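PDB 6BWC: polysaccharide biosynthesis protein CapD from Bacillus thuringiensis HD-771, which probably acts on UDP-N-acetylglucosamine as an NADP-binding enzyme of the short-chain dehydrogenase family, in CMP-pseudaminic acid biosynthesis. Local coordinates for residues E280-F285 with A309-Y314; T163-R168 with K219-G224; N78-F83 with K120-V125; D7-I12 with P32-V37. The protein carries 2 engineered substitutions. All blocks are in the same frame, centred on the assembly; numbering follows the deposited sequence.

Overall arrangement
From the N terminus, interaction 4 comes first. It closes the beta-alpha-beta unit of strand 9-13, helix 18-29 and strand 34-39. Interaction 3 then joins strands 81-84 and 123-129. Interaction 2 closes a longer excursion, from strand 163-169 to the turn after helix 207-220. Interaction 1 closes last, between two loops near strands 285-286 and 290-293. The four loops follow one another in series, and none nests in or crosses another. Interactions 4 and 3 touch through backbone bonds between Leu-11 and strand 81-84. Interactions 3 and 2 touch at Lys-122 and Lys-123. Interaction 1 meets interaction 2 through the salt bridge Glu-280 to Arg-168.

Interaction 1: residues E280-F285 with A309-Y314; sequences ESLQAF and AKAGFY
Ser-281 packs against Ala-311 where two loops meet beside the short antiparallel strands 285-286 and 290-293, at the edge of the large Rossmann-type sheet. Ser-281 points its CB toward 309-314. Its OG sits between the backbone N and the carbonyl carbon (chi1 80°), with Ala-311 CA 3.3 Å from Ser-281 OG. The hydroxyl is hydrogen-bonded to His-278 O in its own loop. Ser-281 CB lies 4.0 Å from Tyr-314 CE2.

Leu-282 starts away from the other loop, but its end turns back. Leu-282 CD2 reaches Ala-311 CB at 3.6 Å, an apolar touch on the exposed side.

Ala-284 makes the backbone link. Ala-309 N donates to Ala-284 O at 3.0 Å, and the N-H points at the oxygen with an angle of 150°. The two methyls, Ala-284 CB and Ala-309 CB, are 4.4 Å apart. From Ala-284 the chain enters strand 285-286, where Phe-285 pairs by backbone bonds with Ile-292.

Within 309-314 the backbone angles of Gly-312, with its positive phi, are those reserved for glycine. The ring of Tyr-314 meets Phe-291 edge-to-face. In its own loop, Tyr-314 OH donates to Lys-310 O at 3.0 Å, from 42° above the carbonyl plane.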
# COMPACT_ATOMS: atom_id res chain seq x y z
N GLU C 280 -24.76 28.23 9.77
CA GLU C 280 -25.62 27.41 8.90
C GLU C 280 -27.09 27.80 8.97
O GLU C 280 -27.83 27.66 7.97
CB GLU C 280 -25.47 25.93 9.25
CG GLU C 280 -24.24 25.27 8.67
CD GLU C 280 -24.16 23.81 9.05
OE1 GLU C 280 -24.39 23.50 10.24
OE2 GLU C 280 -23.90 22.97 8.16
N SER C 281 -27.53 28.27 10.14
CA SER C 281 -28.91 28.70 10.33
C SER C 281 -29.27 29.94 9.52
O SER C 281 -30.46 30.25 9.41
CB SER C 281 -29.23 28.92 11.82
OG SER C 281 -28.77 30.18 12.28
N LEU C 282 -28.28 30.64 8.96
CA LEU C 282 -28.51 31.80 8.06
C LEU C 282 -28.72 31.46 6.57
O LEU C 282 -29.19 32.31 5.82
CB LEU C 282 -27.36 32.80 8.20
CG LEU C 282 -27.13 33.35 9.63
CD1 LEU C 282 -25.69 33.81 9.84
CD2 LEU C 282 -28.10 34.47 9.96
N GLN C 283 -28.34 30.25 6.15
CA GLN C 283 -28.62 29.74 4.77
C GLN C 283 -29.63 28.60 4.72
O GLN C 283 -30.04 28.22 3.61
CB GLN C 283 -27.36 29.29 3.99
CG GLN C 283 -26.04 29.20 4.74
CD GLN C 283 -25.39 30.56 4.89
OE1 GLN C 283 -25.32 31.33 3.94
NE2 GLN C 283 -24.90 30.86 6.08
N ALA C 284 -30.01 28.07 5.88
CA ALA C 284 -30.84 26.86 5.95
C ALA C 284 -32.34 27.07 5.62
O ALA C 284 -32.92 28.10 5.93
CB ALA C 284 -30.70 26.24 7.34
N PHE C 285 -32.97 26.09 4.98
CA PHE C 285 -34.40 26.13 4.67
C PHE C 285 -35.24 25.35 5.70
O PHE C 285 -34.78 24.34 6.21
CB PHE C 285 -34.63 25.62 3.25
CG PHE C 285 -33.99 26.50 2.21
CD1 PHE C 285 -34.67 27.61 1.68
CD2 PHE C 285 -32.68 26.27 1.79
CE1 PHE C 285 -34.06 28.45 0.74
CE2 PHE C 285 -32.06 27.11 0.86
CZ PHE C 285 -32.76 28.20 0.33
N ALA C 309 -35.15 29.72 7.02
CA ALA C 309 -35.32 29.37 8.42
C ALA C 309 -34.98 30.58 9.24
O ALA C 309 -34.37 31.52 8.71
CB ALA C 309 -34.38 28.23 8.78
N LYS C 310 -35.33 30.55 10.52
CA LYS C 310 -34.88 31.60 11.44
C LYS C 310 -33.39 31.39 11.79
O LYS C 310 -32.93 30.24 11.81
CB LYS C 310 -35.76 31.65 12.70
CG LYS C 310 -35.78 33.03 13.37
CD LYS C 310 -36.60 34.06 12.59
CE LYS C 310 -35.94 35.45 12.57
NZ LYS C 310 -36.88 36.56 12.22
N ALA C 311 -32.64 32.48 12.02
CA ALA C 311 -31.26 32.39 12.54
C ALA C 311 -31.26 31.90 13.98
O ALA C 311 -32.31 31.57 14.53
CB ALA C 311 -30.55 33.74 12.47
N GLY C 312 -30.09 31.82 14.60
CA GLY C 312 -30.01 31.55 16.04
C GLY C 312 -29.53 30.16 16.37
O GLY C 312 -29.41 29.31 15.50
N PHE C 313 -29.33 29.92 17.66
CA PHE C 313 -28.58 28.78 18.12
C PHE C 313 -29.56 27.67 18.48
O PHE C 313 -30.19 27.72 19.52
CB PHE C 313 -27.68 29.18 19.30
CG PHE C 313 -26.74 30.32 18.97
CD1 PHE C 313 -25.45 30.08 18.54
CD2 PHE C 313 -27.17 31.66 19.05
CE1 PHE C 313 -24.59 31.14 18.22
CE2 PHE C 313 -26.33 32.72 18.73
CZ PHE C 313 -25.04 32.46 18.32
N TYR C 314 -29.65 26.68 17.59
CA TYR C 314 -30.50 25.47 17.75
C TYR C 314 -29.80 24.41 18.60
O TYR C 314 -29.24 23.45 18.06
CB TYR C 314 -30.87 24.87 16.37
CG TYR C 314 -31.82 25.74 15.56
CD1 TYR C 314 -33.18 25.44 15.47
CD2 TYR C 314 -31.36 26.87 14.89
CE1 TYR C 314 -34.04 26.24 14.73
CE2 TYR C 314 -32.21 27.68 14.15
CZ TYR C 314 -33.55 27.36 14.07
OH TYR C 314 -34.39 28.17 13.33

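Interaction 2: residues T163-R168 with K219-G224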
# COMPACT_ATOMS: atom_id res chain seq x y z
N THR C 163 -24.73 11.68 -7.31
CA THR C 163 -25.16 12.72 -6.40
C THR C 163 -24.70 12.38 -4.97
O THR C 163 -24.66 11.21 -4.62
CB THR C 163 -26.68 12.87 -6.55
OG1 THR C 163 -26.95 14.15 -7.11
CG2 THR C 163 -27.45 12.68 -5.22
N PHE C 164 -24.35 13.37 -4.15
CA PHE C 164 -24.00 13.10 -2.75
C PHE C 164 -24.78 13.97 -1.77
O PHE C 164 -24.94 15.16 -1.99
CB PHE C 164 -22.52 13.31 -2.53
CG PHE C 164 -21.65 12.46 -3.40
CD1 PHE C 164 -21.30 11.17 -3.00
CD2 PHE C 164 -21.16 12.95 -4.62
CE1 PHE C 164 -20.48 10.38 -3.80
CE2 PHE C 164 -20.35 12.18 -5.42
CZ PHE C 164 -20.01 10.89 -5.01
N THR C 165 -25.26 13.38 -0.68
CA THR C 165 -26.07 14.10 0.29
C THR C 165 -25.82 13.58 1.68
O THR C 165 -25.59 12.39 1.87
CB THR C 165 -27.58 13.91 0.03
OG1 THR C 165 -27.84 13.78 -1.37
CG2 THR C 165 -28.35 15.08 0.58
N SER C 166 -25.92 14.47 2.66
CA SER C 166 -25.85 14.09 4.06
C SER C 166 -27.20 14.26 4.76
O SER C 166 -27.97 15.18 4.50
CB SER C 166 -24.78 14.91 4.75
OG SER C 166 -23.50 14.42 4.39
N VAL C 167 -27.49 13.34 5.66
CA VAL C 167 -28.62 13.40 6.56
C VAL C 167 -27.93 13.68 7.91
O VAL C 167 -26.70 13.69 7.93
CB VAL C 167 -29.40 12.08 6.41
CG1 VAL C 167 -29.69 11.40 7.72
CG2 VAL C 167 -30.66 12.32 5.63
N ARG C 168 -28.65 13.95 9.00
CA ARG C 168 -27.96 14.28 10.27
C ARG C 168 -28.84 13.98 11.47
O ARG C 168 -29.85 14.65 11.72
CB ARG C 168 -27.52 15.76 10.26
CG ARG C 168 -26.33 16.14 11.13
CD ARG C 168 -26.17 17.67 11.19
NE ARG C 168 -25.18 18.25 10.26
CZ ARG C 168 -24.94 19.56 10.09
NH1 ARG C 168 -25.61 20.49 10.75
NH2 ARG C 168 -24.01 19.97 9.25
N LYS C 219 -34.55 9.96 -2.00
CA LYS C 219 -35.50 10.25 -3.07
C LYS C 219 -35.47 11.69 -3.55
O LYS C 219 -35.57 11.94 -4.74
CB LYS C 219 -36.92 9.93 -2.60
CG LYS C 219 -37.23 8.46 -2.36
CD LYS C 219 -38.02 8.24 -1.07
CE LYS C 219 -39.33 7.49 -1.27
NZ LYS C 219 -39.17 6.01 -1.41
N ILE C 220 -35.36 12.63 -2.61
CA ILE C 220 -35.59 14.07 -2.87
C ILE C 220 -34.34 14.86 -3.30
O ILE C 220 -34.45 15.87 -4.04
CB ILE C 220 -36.18 14.77 -1.60
CG1 ILE C 220 -37.58 14.25 -1.28
CG2 ILE C 220 -36.21 16.30 -1.71
CD1 ILE C 220 -38.62 14.43 -2.38
N ALA C 221 -33.18 14.40 -2.83
CA ALA C 221 -32.00 15.24 -2.76
C ALA C 221 -31.44 15.54 -4.13
O ALA C 221 -31.24 14.64 -4.95
CB ALA C 221 -30.92 14.62 -1.89
N LYS C 222 -31.24 16.84 -4.36
CA LYS C 222 -30.51 17.38 -5.51
C LYS C 222 -29.00 17.09 -5.45
O LYS C 222 -28.41 16.72 -6.47
CB LYS C 222 -30.84 18.89 -5.66
CG LYS C 222 -32.22 19.11 -6.29
CD LYS C 222 -33.18 20.00 -5.48
CE LYS C 222 -34.63 19.69 -5.87
NZ LYS C 222 -35.65 20.50 -5.14
N GLY C 223 -28.38 17.22 -4.28
CA GLY C 223 -26.97 16.85 -4.09
C GLY C 223 -26.17 17.95 -3.43
O GLY C 223 -26.19 19.08 -3.88
N GLY C 224 -25.47 17.59 -2.36
CA GLY C 224 -24.68 18.53 -1.57
C GLY C 224 -25.44 19.13 -0.40
O GLY C 224 -24.87 19.93 0.36
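Thr-163 OG1 donates to Lys-222 O at 3.0 Å, joining strand 163-169 of the Rossmann fold to the turn that follows helix 207-220. The donor stands 42° above the plane of that carbonyl. Lys-222 CB points away from the strand.

Phe-164 O meets two groups from the same turn. Gly-224 N donates to it nearly along the C=O axis. The modelled length of 2.5 Å between Gly-224 N and Phe-164 O is doubtfully short at this resolution. Gly-223 CA adds a CA-H...O contact with Phe-164 O at 3.4 Å. The bond and the contact join the strand to the turn just before the chain enters strand 226-229. That strand is the parallel neighbour of 163-169 in the sheet. The chain thus comes back after a long excursion, by way of helix 207-220, and rejoins the sheet beside the strand it left.

Gly-223 and Gly-224 both have positive phi, at backbone angles that call for glycine. This is consistent with a tight turn that presents Gly-224 N to the strand.

Ala-221 is the first residue to leave the helix. Its oxygen is bonded by Lys-123 NZ, from the strand on the other side of 163-169. Its methyl points at Thr-165, and both are buried. Thr-165 places CG2 anti to the backbone N and OG1 beside that N, and both branches border the methyl. Thr-165 CG2 lies 3.6 Å from Ala-221 CB.

Interaction 3: residues N78-F83 with K120-V125; sequences NIDYVF and KVKKVV
Lys-122 lies alongside Asp-80 just before two neighbouring parallel strands, 81-84 and 123-129, in the Rossmann-fold sheet. The two strand segments run at 13° to each other. The connection between them includes helix 98-118.

The Lys-122 side chain begins over the backbone of Asp-80. Lys-122 CB is 3.3 Å from Asp-80 O, and CG stays near the same oxygen. Further out, Lys-122 CE comes to 4.0 Å from Asp-80 OD1. The chain then bends at its last torsion (chi4 73°), which turns NZ onto the carboxylate. Lys-122 NZ and Asp-80 OD1 form a salt bridge at 2.7 Å. The ammonium meets the oxygen from above the carboxylate plane, 79° out of it. Both side chains point the same way. Lys-122 N also donates to Asp-80 O, at 3.0 Å, and Lys-123 N adds a weak bond to it.

The strands pair beyond this point. Val-82 N donates to Lys-123 O almost straight, and Val-82 O takes Val-125 N. The side chains of Tyr-81, Lys-123, Phe-83 and Val-125 share one face, which helix 207-220 covers through Thr-214 and Met-218. Lys-123 CB lies at the edge of the Tyr-81 ring, near its plane.

Val-82 and Val-124 share the other face. The Val-82 side chain crosses that of Val-121 at about a right angle, with Val-82 CG2 3.8 Å from Val-121 CG1.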
# COMPACT_ATOMS: atom_id res chain seq x y z
N ASN C 78 -22.72 -2.01 -10.68
CA ASN C 78 -24.02 -1.83 -11.33
C ASN C 78 -25.17 -1.48 -10.35
O ASN C 78 -26.35 -1.71 -10.64
CB ASN C 78 -24.31 -3.05 -12.23
CG ASN C 78 -25.71 -3.07 -12.83
OD1 ASN C 78 -26.09 -2.19 -13.59
ND2 ASN C 78 -26.48 -4.07 -12.47
N ILE C 79 -24.81 -0.85 -9.22
CA ILE C 79 -25.78 -0.44 -8.20
C ILE C 79 -26.22 1.00 -8.39
O ILE C 79 -25.47 1.83 -8.89
CB ILE C 79 -25.28 -0.76 -6.77
CG1 ILE C 79 -26.07 -1.97 -6.29
CG2 ILE C 79 -25.47 0.38 -5.77
CD1 ILE C 79 -25.44 -2.71 -5.16
N ASP C 80 -27.47 1.25 -8.02
CA ASP C 80 -28.11 2.51 -8.26
C ASP C 80 -28.12 3.41 -7.03
O ASP C 80 -27.90 4.61 -7.17
CB ASP C 80 -29.52 2.28 -8.78
CG ASP C 80 -29.54 1.64 -10.17
OD1 ASP C 80 -28.72 2.04 -11.04
OD2 ASP C 80 -30.38 0.74 -10.39
N TYR C 81 -28.34 2.86 -5.83
CA TYR C 81 -28.51 3.69 -4.62
C TYR C 81 -27.72 3.15 -3.43
O TYR C 81 -27.97 2.05 -2.96
CB TYR C 81 -30.01 3.82 -4.26
CG TYR C 81 -30.86 4.42 -5.36
CD1 TYR C 81 -30.84 5.77 -5.61
CD2 TYR C 81 -31.67 3.61 -6.16
CE1 TYR C 81 -31.60 6.32 -6.64
CE2 TYR C 81 -32.43 4.15 -7.18
CZ TYR C 81 -32.39 5.50 -7.42
OH TYR C 81 -33.14 6.03 -8.44
N VAL C 82 -26.77 3.95 -2.96
CA VAL C 82 -25.86 3.60 -1.85
C VAL C 82 -26.28 4.31 -0.54
O VAL C 82 -26.34 5.53 -0.48
CB VAL C 82 -24.38 3.96 -2.22
CG1 VAL C 82 -23.41 3.63 -1.10
CG2 VAL C 82 -23.93 3.23 -3.47
N PHE C 83 -26.57 3.54 0.50
CA PHE C 83 -26.72 4.09 1.85
C PHE C 83 -25.45 3.80 2.69
O PHE C 83 -25.24 2.65 3.11
CB PHE C 83 -27.93 3.48 2.57
CG PHE C 83 -29.26 3.79 1.95
CD1 PHE C 83 -29.98 4.91 2.34
CD2 PHE C 83 -29.85 2.90 1.04
CE1 PHE C 83 -31.24 5.17 1.80
CE2 PHE C 83 -31.11 3.16 0.50
CZ PHE C 83 -31.80 4.30 0.88
N LYS C 120 -20.48 4.63 -11.37
CA LYS C 120 -21.56 5.44 -11.94
C LYS C 120 -22.89 5.20 -11.23
O LYS C 120 -23.93 5.02 -11.86
CB LYS C 120 -21.66 5.18 -13.44
CG LYS C 120 -20.30 5.22 -14.11
CD LYS C 120 -20.39 5.26 -15.63
CE LYS C 120 -19.14 5.88 -16.25
NZ LYS C 120 -19.49 6.76 -17.40
N VAL C 121 -22.80 5.16 -9.90
CA VAL C 121 -23.94 5.12 -8.99
C VAL C 121 -24.79 6.39 -9.20
O VAL C 121 -24.27 7.43 -9.59
CB VAL C 121 -23.41 5.01 -7.54
CG1 VAL C 121 -24.44 5.40 -6.49
CG2 VAL C 121 -22.88 3.61 -7.28
N LYS C 122 -26.09 6.30 -8.94
CA LYS C 122 -26.97 7.47 -9.07
C LYS C 122 -26.85 8.44 -7.88
O LYS C 122 -26.60 9.63 -8.09
CB LYS C 122 -28.42 7.05 -9.31
CG LYS C 122 -28.56 6.20 -10.56
CD LYS C 122 -29.93 6.33 -11.21
CE LYS C 122 -30.03 5.50 -12.49
NZ LYS C 122 -30.13 4.03 -12.21
N LYS C 123 -27.04 7.93 -6.66
CA LYS C 123 -26.99 8.75 -5.44
C LYS C 123 -26.40 8.00 -4.26
O LYS C 123 -26.47 6.77 -4.19
CB LYS C 123 -28.39 9.20 -5.01
CG LYS C 123 -29.21 9.92 -6.07
CD LYS C 123 -30.50 10.44 -5.44
CE LYS C 123 -31.40 11.27 -6.37
NZ LYS C 123 -32.37 12.06 -5.54
N VAL C 124 -25.87 8.79 -3.33
CA VAL C 124 -25.32 8.33 -2.07
C VAL C 124 -25.86 9.21 -0.96
O VAL C 124 -25.88 10.44 -1.11
CB VAL C 124 -23.81 8.49 -2.03
CG1 VAL C 124 -23.24 7.93 -0.72
CG2 VAL C 124 -23.19 7.83 -3.25
N VAL C 125 -26.29 8.59 0.13
CA VAL C 125 -26.69 9.29 1.35
C VAL C 125 -25.74 8.92 2.46
O VAL C 125 -25.67 7.76 2.85
CB VAL C 125 -28.13 8.94 1.75
CG1 VAL C 125 -28.46 9.49 3.13
CG2 VAL C 125 -29.10 9.48 0.70

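Interaction 4: residues D7-I12 with P32-V37; sequences DKNVLI and PKVVRV
Val-10 pairs with Val-35 at the middle of two parallel strands, 9-12 and 34-37, which run at 17° to each other in the first beta-alpha-beta unit of the Rossmann fold. Lys-8 O takes Val-34 N, and a weak bond from Lys-33 N. Val-10 N then donates to Val-34 O, and Arg-36 N to Val-10 O. Ile-12 N donates to Arg-36 O at 3.0 Å, almost straight at 177°.

Asn-9 and Lys-33 lie side by side. Asn-9 OD1 is 3.3 Å from Lys-33 CB, while ND2 bonds Asn-78 O. On the same face, Leu-11 CD1 meets Arg-36 CB at 3.7 Å. The Arg-36 chain runs on, extended, to Ala-75 O and a salt bridge with Glu-77.

Val-10, Ile-12, Val-35 and Val-37 occupy the other face, where helix 18-29 packs through Leu-24 and Val-27. Ile-12 touches the glycine-rich turn that follows its strand. This turn fits the Rossmann-type GxGxxG pattern, with backbone amides at the bound NADP. Ile-12 crosses Val-35 obliquely, its CD1 3.9 Å from Val-35 CG1.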
# COMPACT_ATOMS: atom_id res chain seq x y z
N ASP C 7 -37.68 -2.15 -8.72
CA ASP C 7 -36.79 -2.73 -9.71
C ASP C 7 -35.43 -2.08 -9.83
O ASP C 7 -34.83 -2.08 -10.91
CB ASP C 7 -37.52 -2.79 -11.05
CG ASP C 7 -37.87 -4.18 -11.40
OD1 ASP C 7 -38.74 -4.75 -10.68
OD2 ASP C 7 -37.22 -4.71 -12.35
N LYS C 8 -34.93 -1.55 -8.71
CA LYS C 8 -33.57 -0.99 -8.63
C LYS C 8 -32.63 -1.90 -7.81
O LYS C 8 -33.05 -2.91 -7.22
CB LYS C 8 -33.62 0.43 -8.03
CG LYS C 8 -34.50 1.42 -8.77
CD LYS C 8 -33.98 1.75 -10.16
CE LYS C 8 -34.64 3.01 -10.72
NZ LYS C 8 -34.74 3.02 -12.21
N ASN C 9 -31.36 -1.53 -7.82
CA ASN C 9 -30.30 -2.20 -7.08
C ASN C 9 -29.80 -1.29 -5.95
O ASN C 9 -29.50 -0.11 -6.19
CB ASN C 9 -29.15 -2.51 -8.04
CG ASN C 9 -29.58 -3.43 -9.18
OD1 ASN C 9 -30.69 -3.93 -9.19
ND2 ASN C 9 -28.69 -3.66 -10.12
N VAL C 10 -29.72 -1.81 -4.73
CA VAL C 10 -29.41 -0.97 -3.57
C VAL C 10 -28.35 -1.60 -2.68
O VAL C 10 -28.46 -2.78 -2.34
CB VAL C 10 -30.68 -0.73 -2.73
CG1 VAL C 10 -30.36 0.07 -1.46
CG2 VAL C 10 -31.74 -0.03 -3.58
N LEU C 11 -27.35 -0.80 -2.30
CA LEU C 11 -26.33 -1.18 -1.31
C LEU C 11 -26.59 -0.42 -0.01
O LEU C 11 -26.66 0.82 -0.03
CB LEU C 11 -24.93 -0.85 -1.82
CG LEU C 11 -23.73 -1.29 -0.99
CD1 LEU C 11 -23.53 -2.80 -0.95
CD2 LEU C 11 -22.47 -0.66 -1.57
N ILE C 12 -26.77 -1.16 1.10
CA ILE C 12 -26.79 -0.56 2.45
C ILE C 12 -25.51 -0.93 3.15
O ILE C 12 -25.46 -1.95 3.85
CB ILE C 12 -27.95 -1.03 3.33
CG1 ILE C 12 -29.29 -0.92 2.60
CG2 ILE C 12 -28.01 -0.17 4.58
CD1 ILE C 12 -30.43 -1.54 3.38
N PRO C 32 -37.52 -3.88 -4.80
CA PRO C 32 -36.39 -3.61 -5.69
C PRO C 32 -35.82 -4.86 -6.30
O PRO C 32 -36.13 -5.96 -5.82
CB PRO C 32 -35.35 -3.03 -4.73
CG PRO C 32 -35.55 -3.82 -3.48
CD PRO C 32 -37.04 -4.07 -3.41
N LYS C 33 -34.96 -4.70 -7.29
CA LYS C 33 -34.39 -5.87 -7.92
C LYS C 33 -33.58 -6.68 -6.93
O LYS C 33 -33.83 -7.87 -6.76
CB LYS C 33 -33.53 -5.55 -9.14
CG LYS C 33 -33.03 -6.83 -9.83
CD LYS C 33 -32.85 -6.67 -11.34
CE LYS C 33 -33.03 -7.98 -12.09
NZ LYS C 33 -33.17 -7.72 -13.55
N VAL C 34 -32.62 -6.01 -6.29
CA VAL C 34 -31.82 -6.61 -5.22
C VAL C 34 -31.48 -5.52 -4.23
O VAL C 34 -31.41 -4.36 -4.60
CB VAL C 34 -30.53 -7.27 -5.77
CG1 VAL C 34 -29.51 -6.25 -6.26
CG2 VAL C 34 -29.90 -8.16 -4.73
N VAL C 35 -31.31 -5.90 -2.97
CA VAL C 35 -30.72 -5.06 -1.94
C VAL C 35 -29.51 -5.81 -1.44
O VAL C 35 -29.61 -7.00 -1.17
CB VAL C 35 -31.65 -4.86 -0.71
CG1 VAL C 35 -31.03 -3.89 0.30
CG2 VAL C 35 -33.03 -4.35 -1.16
N ARG C 36 -28.37 -5.14 -1.32
CA ARG C 36 -27.18 -5.76 -0.78
C ARG C 36 -26.92 -5.26 0.64
O ARG C 36 -27.16 -4.10 0.95
CB ARG C 36 -26.01 -5.44 -1.69
CG ARG C 36 -26.20 -5.99 -3.11
CD ARG C 36 -24.93 -5.95 -3.96
NE ARG C 36 -25.19 -6.22 -5.38
CZ ARG C 36 -24.40 -5.86 -6.40
NH1 ARG C 36 -23.26 -5.20 -6.19
NH2 ARG C 36 -24.73 -6.12 -7.65
N VAL C 37 -26.49 -6.17 1.52
CA VAL C 37 -26.06 -5.86 2.89
C VAL C 37 -24.52 -6.02 2.98
O VAL C 37 -24.00 -7.09 2.65
CB VAL C 37 -26.75 -6.77 3.94
CG1 VAL C 37 -26.16 -6.60 5.32
CG2 VAL C 37 -28.22 -6.45 4.03